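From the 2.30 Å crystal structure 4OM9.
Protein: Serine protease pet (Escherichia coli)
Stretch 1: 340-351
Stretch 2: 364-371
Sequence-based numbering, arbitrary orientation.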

# COMPACT_ATOMS: atom_id res chain seq x y z
N GLY A 340 6.66 -28.35 23.34
CA GLY A 340 5.81 -27.19 23.19
C GLY A 340 4.37 -27.56 23.46
O GLY A 340 4.08 -28.56 24.12
N ILE A 341 3.46 -26.74 22.94
CA ILE A 341 2.04 -26.97 23.14
C ILE A 341 1.36 -26.87 21.78
O ILE A 341 1.57 -25.90 21.05
N ASP A 342 0.56 -27.87 21.43
CA ASP A 342 -0.12 -27.93 20.15
C ASP A 342 -1.61 -28.10 20.41
O ASP A 342 -2.06 -29.17 20.80
N ILE A 343 -2.38 -27.03 20.21
CA ILE A 343 -3.81 -27.06 20.53
C ILE A 343 -4.64 -27.13 19.27
O ILE A 343 -4.47 -26.31 18.35
N GLY A 344 -5.55 -28.10 19.24
CA GLY A 344 -6.46 -28.30 18.14
C GLY A 344 -7.48 -27.20 17.96
O GLY A 344 -7.82 -26.47 18.91
N LYS A 345 -7.96 -27.09 16.73
CA LYS A 345 -8.99 -26.14 16.34
C LYS A 345 -10.21 -26.18 17.28
O LYS A 345 -10.72 -27.26 17.61
N GLY A 346 -10.67 -25.01 17.72
CA GLY A 346 -11.89 -24.91 18.51
C GLY A 346 -11.74 -25.25 19.99
O GLY A 346 -12.72 -25.31 20.74
N SER A 347 -10.50 -25.48 20.41
CA SER A 347 -10.20 -25.79 21.80
C SER A 347 -9.57 -24.62 22.53
O SER A 347 -8.88 -23.79 21.94
N THR A 348 -9.81 -24.56 23.84
CA THR A 348 -9.14 -23.60 24.69
C THR A 348 -8.47 -24.29 25.89
O THR A 348 -9.09 -25.08 26.60
N VAL A 349 -7.19 -23.98 26.08
CA VAL A 349 -6.43 -24.46 27.22
C VAL A 349 -6.12 -23.34 28.23
O VAL A 349 -5.28 -22.48 27.96
N ASP A 350 -6.79 -23.37 29.38
CA ASP A 350 -6.47 -22.40 30.43
C ASP A 350 -5.15 -22.79 31.07
O ASP A 350 -5.00 -23.83 31.70
N TRP A 351 -4.17 -21.93 30.85
CA TRP A 351 -2.81 -22.26 31.20
C TRP A 351 -2.51 -21.58 32.52
O TRP A 351 -2.13 -20.41 32.55
N ILE A 364 1.81 -23.93 18.84
CA ILE A 364 1.27 -24.06 17.48
C ILE A 364 -0.13 -24.61 17.55
O ILE A 364 -0.71 -24.71 18.64
N GLY A 365 -0.69 -24.94 16.39
CA GLY A 365 -2.06 -25.40 16.31
C GLY A 365 -3.05 -24.26 16.29
O GLY A 365 -2.71 -23.11 16.61
N GLU A 366 -4.29 -24.56 15.95
CA GLU A 366 -5.26 -23.52 15.67
C GLU A 366 -6.05 -23.02 16.87
O GLU A 366 -6.68 -21.96 16.78
N GLY A 367 -6.02 -23.77 17.97
CA GLY A 367 -6.75 -23.42 19.17
C GLY A 367 -6.09 -22.39 20.08
O GLY A 367 -5.03 -21.84 19.75
N SER A 368 -6.70 -22.18 21.25
CA SER A 368 -6.34 -21.08 22.16
C SER A 368 -5.59 -21.47 23.45
O SER A 368 -6.08 -22.27 24.24
N LEU A 369 -4.44 -20.84 23.66
CA LEU A 369 -3.76 -20.89 24.94
C LEU A 369 -4.16 -19.64 25.75
O LEU A 369 -3.87 -18.52 25.34
N ASN A 370 -4.86 -19.85 26.85
CA ASN A 370 -5.32 -18.75 27.70
C ASN A 370 -4.45 -18.62 28.93
O ASN A 370 -4.60 -19.37 29.88
N VAL A 371 -3.52 -17.67 28.90
CA VAL A 371 -2.49 -17.61 29.92
C VAL A 371 -2.96 -16.75 31.08
O VAL A 371 -3.01 -15.53 30.96

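Which polar side chains tie the two stretches together most firmly? Asp 350 and Asn 370 form a register pair in the parallel ladder, with their side chains on the same face of the sheet, and Asn 370 ND2 donates to Asp 350 OD1 at 2.9 Å. Asp 350 uses an m rotamer and Asn 370 a t rotamer, which bring the carboxylate and the amide together. A looser ionic contact joins two exposed loop residues: Lys 345 NZ lies 3.5 Å from Glu 366 OE2 in a salt bridge. The lysine begins t, t and then bends, with chi3 at -91°, while Glu 366 is m, t.

What backbone framework sets these side chains in place? Around the Asp 350 pair, Asn 370 N donates to Val 349 O at 2.9 Å and Trp 351 N to Asn 370 O at 2.8 Å, and along these extended strands successive side chains alternate between the two faces. A second, shorter ladder pairs Asp 342 with Ile 364, and between the ladders the register shifts by two residues as the Gly 344 to Ser 347 type II turn intervenes. There a water bridges the stretches, accepting from Gly 346 N and donating to Glu 366 O, each at 3.1 Å.

Why are glycines found where the loops meet? Gly 367 N donates to Ile 343 O at 3.0 Å, and a CB on Gly 367 would clash with Gly 344 O, Ser 347 O and Ile 343 CG2. At Gly 365 a CB would strike Ile 343 O and Asp 342 OD1. Asp 342, in a t rotamer, brings its OD1 to 3.3 Å from Gly 365 CA and 3.6 Å from Ile 364 CG1; the isoleucine is p, t.

How is the apolar side of the contact filled? Leu 369, with t, p angles, is its centre and is the residue most covered by the opposing stretch. Its CD1 meets Trp 351 CB at 3.6 Å and Val 349 CB at 4.1 Å, while its CD2 reaches CD1 of Ile 341, an m, t rotamer, at 4.2 Å. Ile 343, m, t, adds a contact from its CD1 to Leu 369 CB at 3.8 Å. In both isoleucines CA-to-CB points sideways to the other stretch, but the end of Ile 343 comes nearer. Val 349, Trp 351 and Val 371 are all t at chi1 and share the leucine's face; Val 371 CG1 sits at the edge of the indole, 4.0 Å from Trp 351 CD1. On the Asp 350 face, Thr 348, an m rotamer, places OG1 3.7 Å from CB of Ser 368, also m, and its CG2 4.2 Å from Asn 370 CB.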

# COMPACT_ATOMS: atom_id res chain seq x y z
CB ILE A 341 1.45 -25.94 24.13
CG1 ILE A 341 2.17 -26.02 25.48
CG2 ILE A 341 -0.06 -26.13 24.27
CD1 ILE A 341 1.66 -25.04 26.54
CB ASP A 342 0.43 -29.09 19.30
CG ASP A 342 -0.20 -29.17 17.89
OD1 ASP A 342 -0.94 -28.25 17.50
OD2 ASP A 342 0.08 -30.17 17.16
CB ILE A 343 -4.27 -25.81 21.33
CG1 ILE A 343 -3.41 -25.58 22.57
CG2 ILE A 343 -5.75 -25.91 21.68
CD1 ILE A 343 -3.57 -24.13 23.17
CB LYS A 345 -9.42 -26.41 14.89
CG LYS A 345 -10.61 -25.62 14.41
CD LYS A 345 -11.01 -26.02 13.00
CE LYS A 345 -10.30 -25.17 11.96
NZ LYS A 345 -10.91 -23.81 11.82
CB SER A 347 -9.27 -27.00 21.89
OG SER A 347 -10.01 -28.22 21.82
CB THR A 348 -10.13 -22.53 25.22
OG1 THR A 348 -10.61 -21.74 24.12
CG2 THR A 348 -9.44 -21.64 26.24
CB VAL A 349 -5.11 -25.09 26.77
CG1 VAL A 349 -4.37 -25.60 27.98
CG2 VAL A 349 -5.36 -26.22 25.78
CB ASP A 350 -7.59 -22.31 31.47
CG ASP A 350 -8.82 -21.62 30.93
OD1 ASP A 350 -8.71 -20.93 29.89
OD2 ASP A 350 -9.89 -21.77 31.52
CB TRP A 351 -1.85 -21.84 30.08
CG TRP A 351 -0.41 -22.16 30.34
CD1 TRP A 351 0.55 -21.29 30.79
CD2 TRP A 351 0.24 -23.44 30.20
NE1 TRP A 351 1.75 -21.95 30.93
CE2 TRP A 351 1.59 -23.26 30.58
CE3 TRP A 351 -0.20 -24.71 29.81
CZ2 TRP A 351 2.51 -24.32 30.57
CZ3 TRP A 351 0.72 -25.76 29.80
CH2 TRP A 351 2.06 -25.55 30.18
CB ILE A 364 2.10 -24.97 16.57
CG1 ILE A 364 2.14 -26.40 17.13
CG2 ILE A 364 3.49 -24.43 16.40
CD1 ILE A 364 2.88 -27.41 16.22
CB GLU A 366 -6.22 -24.00 14.59
CG GLU A 366 -5.57 -24.13 13.24
CD GLU A 366 -6.55 -24.59 12.19
OE1 GLU A 366 -6.48 -25.76 11.79
OE2 GLU A 366 -7.39 -23.77 11.78
CB SER A 368 -7.60 -20.32 22.59
OG SER A 368 -8.36 -19.91 21.47
CB LEU A 369 -2.24 -20.96 24.76
CG LEU A 369 -1.47 -21.28 26.04
CD1 LEU A 369 -1.87 -22.64 26.57
CD2 LEU A 369 0.03 -21.24 25.84
CB ASN A 370 -6.78 -18.96 28.11
CG ASN A 370 -7.32 -17.79 28.92
OD1 ASN A 370 -6.79 -16.67 28.86
ND2 ASN A 370 -8.38 -18.05 29.70
CB VAL A 371 -1.18 -17.07 29.35
CG1 VAL A 371 -0.04 -17.37 30.29
CG2 VAL A 371 -0.89 -17.69 27.95
O HOH W 1 -9.76 -22.35 16.50